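Local coordinates for protein probable ATP-dependent kinase TDA10 (Saccharomyces cerevisiae, PDB 1ODF) that is an ATP-dependent kinase whose phosphate-accepting substrate is not yet known, with a fold closely resembling that of bacterial pantothenate kinase, at residues A[34-39]-A[155-160]; A[202-207]-A[265-270]. All blocks are in the same frame, centred on the assembly; numbering follows the deposited sequence.

Both contacts belong to the same mixed sheet and join neighbouring parallel strands, with strands 32-37 and 204-211 side by side between them. Contact 1 lies in the core, about 6 Å from the centre of the chain, and pairs two regular strands through backbone bonds flanked by large apolar side chains. Contact 2 sits farther out, its centre about 14 Å from that of the chain, but is still mostly buried, with three partly exposed residues; there the turn before strand 269-275 meets the start of strand 204-211, and two serines carry much of the bonding. The contacts touch directly: Phe35 and Ser37 pair with Ile207, while Leu265 packs on Phe35.

Contact 1 (A[34-39]-A[155-160]); sequences IFFSGP and IFILEG
The ring of Phe35 turns an edge to Leu158, whose CB lies in the ring plane, 3.9 Å from CD2. Leu158 CD2 also reaches that edge, beside CE2, so the leucine meets the CD2–CE2 edge and the two side chains cross at a slant. On the other side of the sheet Phe36 brings the CD1–CE1 side of its ring obliquely against Ile157 CG2, with CE1 3.9 Å away; Leu158 O lies near the ring plane, at its edge. The ring of Phe156, on the side of Phe35, has CB of its own strand neighbour Leu158 in plane at its edge, and Phe33 meets it at about 35°.

Phe36 CB lies 3.7 Å from Glu159 CB. Ile34 extends with CD1 anti to CA (chi2 -179°), and this methyl touches Ile155 CG2 at 3.7 Å. The backbones run parallel, 16° apart, and alternate donors and acceptors: Ile34 N binds Phe156 O at 2.8 Å, Leu158 N binds Ile34 O, Phe36 N binds Leu158 O, and Gly160 N closes the ladder on Phe36 O at 3.1 Å. The CA atoms of Ile157, Phe35 and Glu159 add CA-H...O contacts to the same carbonyls.

Helices 8-24 and 44-59 cover the face bearing Ile34 and Phe36, and Ser37 OG is held by Leu163 O. Glu159 has weak bonds to Ser69 and Ser45, and its side chain lies about 5 Å from a bound sulfate. Strand 32-37 runs straight into Gly38 and Pro39 of the predicted ATP site, consistent with the strand-loop-helix arrangement of a P-loop (Walker A), in which a parallel strand leads into the loop that binds the phosphates.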
loop_
_atom_site.group_PDB
_atom_site.type_symbol
_atom_site.label_atom_id
_atom_site.label_comp_id
_atom_site.label_asym_id
_atom_site.label_seq_id
_atom_site.Cartn_x
_atom_site.Cartn_y
_atom_site.Cartn_z
ATOM N N ILE A 34 -1.663 -10.605 3.300
ATOM C CA ILE A 34 -2.277 -10.383 2.006
ATOM C C ILE A 34 -2.034 -8.915 1.653
ATOM O O ILE A 34 -2.579 -8.003 2.287
ATOM C CB ILE A 34 -3.781 -10.689 2.025
ATOM C CG1 ILE A 34 -4.000 -12.161 2.379
ATOM C CG2 ILE A 34 -4.380 -10.405 0.642
ATOM C CD1 ILE A 34 -5.440 -12.576 2.405
ATOM N N PHE A 35 -1.180 -8.711 0.654
ATOM C CA PHE A 35 -0.809 -7.383 0.203
ATOM C C PHE A 35 -1.573 -6.940 -1.032
ATOM O O PHE A 35 -1.701 -7.698 -2.006
ATOM C CB PHE A 35 0.687 -7.330 -0.136
ATOM C CG PHE A 35 1.595 -7.574 1.034
ATOM C CD1 PHE A 35 2.624 -8.509 0.941
ATOM C CD2 PHE A 35 1.450 -6.845 2.219
ATOM C CE1 PHE A 35 3.504 -8.718 2.010
ATOM C CE2 PHE A 35 2.323 -7.044 3.298
ATOM C CZ PHE A 35 3.353 -7.982 3.193
ATOM N N PHE A 36 -2.091 -5.715 -0.980
ATOM C CA PHE A 36 -2.778 -5.135 -2.124
ATOM C C PHE A 36 -1.933 -3.954 -2.545
ATOM O O PHE A 36 -1.573 -3.116 -1.711
ATOM C CB PHE A 36 -4.188 -4.666 -1.776
ATOM C CG PHE A 36 -5.182 -5.788 -1.638
ATOM C CD1 PHE A 36 -5.185 -6.604 -0.506
ATOM C CD2 PHE A 36 -6.122 -6.020 -2.634
ATOM C CE1 PHE A 36 -6.117 -7.628 -0.371
ATOM C CE2 PHE A 36 -7.061 -7.043 -2.509
ATOM C CZ PHE A 36 -7.060 -7.847 -1.376
ATOM N N SER A 37 -1.603 -3.910 -3.835
ATOM C CA SER A 37 -0.783 -2.846 -4.399
ATOM C C SER A 37 -1.364 -2.356 -5.724
ATOM O O SER A 37 -1.745 -3.154 -6.589
ATOM C CB SER A 37 0.641 -3.355 -4.634
ATOM O OG SER A 37 1.529 -2.298 -4.934
ATOM N N GLY A 38 -1.422 -1.041 -5.881
ATOM C CA GLY A 38 -1.952 -0.479 -7.108
ATOM C C GLY A 38 -1.816 1.030 -7.132
ATOM O O GLY A 38 -1.772 1.663 -6.079
ATOM N N PRO A 39 -1.739 1.639 -8.319
ATOM C CA PRO A 39 -1.602 3.096 -8.360
ATOM C C PRO A 39 -2.769 3.792 -7.687
ATOM O O PRO A 39 -3.849 3.225 -7.552
ATOM C CB PRO A 39 -1.530 3.395 -9.857
ATOM C CG PRO A 39 -0.892 2.157 -10.416
ATOM C CD PRO A 39 -1.644 1.066 -9.673
ATOM N N ILE A 155 -4.888 -13.860 9.526
ATOM C CA ILE A 155 -4.755 -13.232 8.218
ATOM C C ILE A 155 -4.618 -11.728 8.398
ATOM O O ILE A 155 -5.437 -11.104 9.067
ATOM C CB ILE A 155 -5.990 -13.514 7.315
ATOM C CG1 ILE A 155 -6.054 -15.009 6.989
ATOM C CG2 ILE A 155 -5.915 -12.681 6.024
ATOM C CD1 ILE A 155 -7.281 -15.410 6.213
ATOM N N PHE A 156 -3.567 -11.154 7.825
ATOM C CA PHE A 156 -3.375 -9.720 7.924
ATOM C C PHE A 156 -3.320 -9.084 6.546
ATOM O O PHE A 156 -2.448 -9.383 5.725
ATOM C CB PHE A 156 -2.106 -9.375 8.705
ATOM C CG PHE A 156 -2.008 -7.925 9.042
ATOM C CD1 PHE A 156 -1.641 -6.992 8.072
ATOM C CD2 PHE A 156 -2.370 -7.467 10.311
ATOM C CE1 PHE A 156 -1.641 -5.628 8.357
ATOM C CE2 PHE A 156 -2.373 -6.093 10.608
ATOM C CZ PHE A 156 -2.010 -5.178 9.629
ATOM N N ILE A 157 -4.268 -8.189 6.318
ATOM C CA ILE A 157 -4.400 -7.485 5.057
ATOM C C ILE A 157 -3.776 -6.102 5.147
ATOM O O ILE A 157 -4.167 -5.296 5.985
ATOM C CB ILE A 157 -5.899 -7.345 4.680
ATOM C CG1 ILE A 157 -6.540 -8.733 4.620
ATOM C CG2 ILE A 157 -6.054 -6.622 3.351
ATOM C CD1 ILE A 157 -8.021 -8.713 4.310
ATOM N N LEU A 158 -2.791 -5.843 4.295
ATOM C CA LEU A 158 -2.135 -4.541 4.254
ATOM C C LEU A 158 -2.224 -4.034 2.808
ATOM O O LEU A 158 -2.069 -4.815 1.860
ATOM C CB LEU A 158 -0.670 -4.648 4.694
ATOM C CG LEU A 158 0.113 -3.326 4.744
ATOM C CD1 LEU A 158 -0.474 -2.414 5.829
ATOM C CD2 LEU A 158 1.580 -3.608 5.010
ATOM N N GLU A 159 -2.483 -2.738 2.641
ATOM C CA GLU A 159 -2.608 -2.167 1.305
ATOM C C GLU A 159 -1.982 -0.785 1.182
ATOM O O GLU A 159 -2.029 0.016 2.114
ATOM C CB GLU A 159 -4.082 -2.095 0.903
ATOM C CG GLU A 159 -4.886 -1.039 1.648
ATOM C CD GLU A 159 -4.781 0.354 1.025
ATOM O OE1 GLU A 159 -5.139 1.326 1.720
ATOM O OE2 GLU A 159 -4.353 0.484 -0.149
ATOM N N GLY A 160 -1.398 -0.530 0.012
ATOM C CA GLY A 160 -0.760 0.742 -0.277
ATOM C C GLY A 160 -0.472 0.845 -1.768
ATOM O O GLY A 160 -0.466 -0.165 -2.484
#

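Contact 2 (A[202-207]-A[265-270]); sequences IKSLGI and LGSIAT
Ile268 N donates to Ser204 O at 2.9 Å, nearly along the C=O axis, with an N-H...O angle of 167°. Ser204 OG accepts the backbone N-H of Ser267 at 3.1 Å, while Ser204 N gives a bond of 3.1 Å to Ser267 OG, so each serine hydroxyl takes the other residue's amide. In both residues OG stands between the backbone N and the carbonyl carbon (chi1 59° in Ser204, 77° in Ser267), a rotation that puts each OG in front of the other residue's amide. An alanine in place of Ser204 would probably leave the amide of Ser267 without this acceptor and the turn less firmly fixed.

Beyond the turn the pairing becomes strand-like: Gly206 N binds Ala269 O at 3.0 Å, in the carbonyl plane, and Gly206 O meets Thr270 CA in a CA-H...O contact. Within 265-270, Gly266 N bonds to Thr270 OG1, closing the turn onto the strand that follows. Gly206 N lies 3.6 Å from Gly266 CA, and a CB on either glycine would clash with the other segment. On the side of Ala269, Leu205 CD2 packs against CB of Ile268 and CB of Ala269, 3.9 Å from each; Leu16 and Tyr19 of helix 8-24 also touch this leucine. Lys203 brings CD to 3.4 Å from Ser267 OG at the partly exposed end.

Side-chain hydroxyls thus replace backbone carbonyls as acceptors for the amides of Ser204 and Ser267, where the turn departs from the regular parallel ladder, and join the loop after helix 249-262 to the sheet ahead of strand 269-275.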
loop_
_atom_site.group_PDB
_atom_site.type_symbol
_atom_site.label_atom_id
_atom_site.label_comp_id
_atom_site.label_asym_id
_atom_site.label_seq_id
_atom_site.Cartn_x
_atom_site.Cartn_y
_atom_site.Cartn_z
ATOM N N ILE A 202 7.908 -13.428 6.459
ATOM C CA ILE A 202 6.561 -13.101 6.026
ATOM C C ILE A 202 6.042 -13.945 4.864
ATOM O O ILE A 202 6.608 -13.945 3.780
ATOM C CB ILE A 202 6.460 -11.600 5.690
ATOM C CG1 ILE A 202 6.425 -10.807 7.002
ATOM C CG2 ILE A 202 5.218 -11.310 4.835
ATOM C CD1 ILE A 202 6.329 -9.317 6.819
ATOM N N LYS A 203 4.960 -14.676 5.119
ATOM C CA LYS A 203 4.332 -15.523 4.106
ATOM C C LYS A 203 3.091 -14.796 3.628
ATOM O O LYS A 203 2.258 -14.376 4.441
ATOM C CB LYS A 203 4.004 -16.899 4.689
ATOM C CG LYS A 203 5.263 -17.725 4.896
ATOM C CD LYS A 203 6.013 -17.846 3.574
ATOM C CE LYS A 203 7.444 -18.293 3.762
ATOM N NZ LYS A 203 8.176 -18.337 2.456
ATOM N N SER A 204 2.957 -14.677 2.306
ATOM C CA SER A 204 1.872 -13.886 1.755
ATOM C C SER A 204 1.367 -14.192 0.352
ATOM O O SER A 204 2.012 -14.876 -0.451
ATOM C CB SER A 204 2.329 -12.433 1.741
ATOM O OG SER A 204 3.505 -12.350 0.939
ATOM N N LEU A 205 0.200 -13.621 0.079
ATOM C CA LEU A 205 -0.453 -13.698 -1.215
ATOM C C LEU A 205 -0.490 -12.240 -1.666
ATOM O O LEU A 205 -0.710 -11.337 -0.852
ATOM C CB LEU A 205 -1.873 -14.250 -1.079
ATOM C CG LEU A 205 -1.934 -15.711 -0.648
ATOM C CD1 LEU A 205 -3.383 -16.121 -0.473
ATOM C CD2 LEU A 205 -1.231 -16.571 -1.696
ATOM N N GLY A 206 -0.258 -12.009 -2.951
ATOM C CA GLY A 206 -0.253 -10.648 -3.438
ATOM C C GLY A 206 -1.281 -10.363 -4.503
ATOM O O GLY A 206 -1.559 -11.208 -5.351
ATOM N N ILE A 207 -1.851 -9.164 -4.440
ATOM C CA ILE A 207 -2.840 -8.708 -5.408
ATOM C C ILE A 207 -2.245 -7.448 -6.018
ATOM O O ILE A 207 -2.103 -6.425 -5.345
ATOM C CB ILE A 207 -4.179 -8.321 -4.751
ATOM C CG1 ILE A 207 -4.615 -9.394 -3.733
ATOM C CG2 ILE A 207 -5.228 -8.079 -5.854
ATOM C CD1 ILE A 207 -4.953 -10.720 -4.335
ATOM N N LEU A 265 5.083 -9.900 -5.292
ATOM C CA LEU A 265 4.651 -9.145 -4.124
ATOM C C LEU A 265 4.312 -10.202 -3.065
ATOM O O LEU A 265 4.604 -10.037 -1.884
ATOM C CB LEU A 265 3.412 -8.301 -4.446
ATOM C CG LEU A 265 2.716 -7.655 -3.241
ATOM C CD1 LEU A 265 3.681 -6.721 -2.517
ATOM C CD2 LEU A 265 1.474 -6.906 -3.702
ATOM N N GLY A 266 3.700 -11.295 -3.515
ATOM C CA GLY A 266 3.348 -12.379 -2.616
ATOM C C GLY A 266 4.429 -13.447 -2.625
ATOM O O GLY A 266 4.935 -13.817 -3.692
ATOM N N SER A 267 4.792 -13.949 -1.447
ATOM C CA SER A 267 5.814 -14.987 -1.355
ATOM C C SER A 267 5.277 -16.356 -1.796
ATOM O O SER A 267 6.026 -17.190 -2.292
ATOM C CB SER A 267 6.364 -15.085 0.069
ATOM O OG SER A 267 5.461 -15.760 0.929
ATOM N N ILE A 268 3.980 -16.588 -1.628
ATOM C CA ILE A 268 3.399 -17.867 -2.024
ATOM C C ILE A 268 2.842 -17.806 -3.440
ATOM O O ILE A 268 3.141 -18.662 -4.268
ATOM C CB ILE A 268 2.273 -18.278 -1.084
ATOM C CG1 ILE A 268 2.812 -18.391 0.348
ATOM C CG2 ILE A 268 1.663 -19.581 -1.566
ATOM C CD1 ILE A 268 1.747 -18.584 1.393
ATOM N N ALA A 269 2.020 -16.798 -3.712
ATOM C CA ALA A 269 1.437 -16.627 -5.038
ATOM C C ALA A 269 1.041 -15.166 -5.212
ATOM O O ALA A 269 0.855 -14.437 -4.229
ATOM C CB ALA A 269 0.212 -17.540 -5.214
ATOM N N THR A 270 0.931 -14.741 -6.464
ATOM C CA THR A 270 0.560 -13.371 -6.774
ATOM C C THR A 270 -0.404 -13.304 -7.947
ATOM O O THR A 270 -0.231 -13.991 -8.962
ATOM C CB THR A 270 1.792 -12.498 -7.120
ATOM O OG1 THR A 270 2.675 -12.427 -5.991
ATOM C CG2 THR A 270 1.352 -11.077 -7.480
#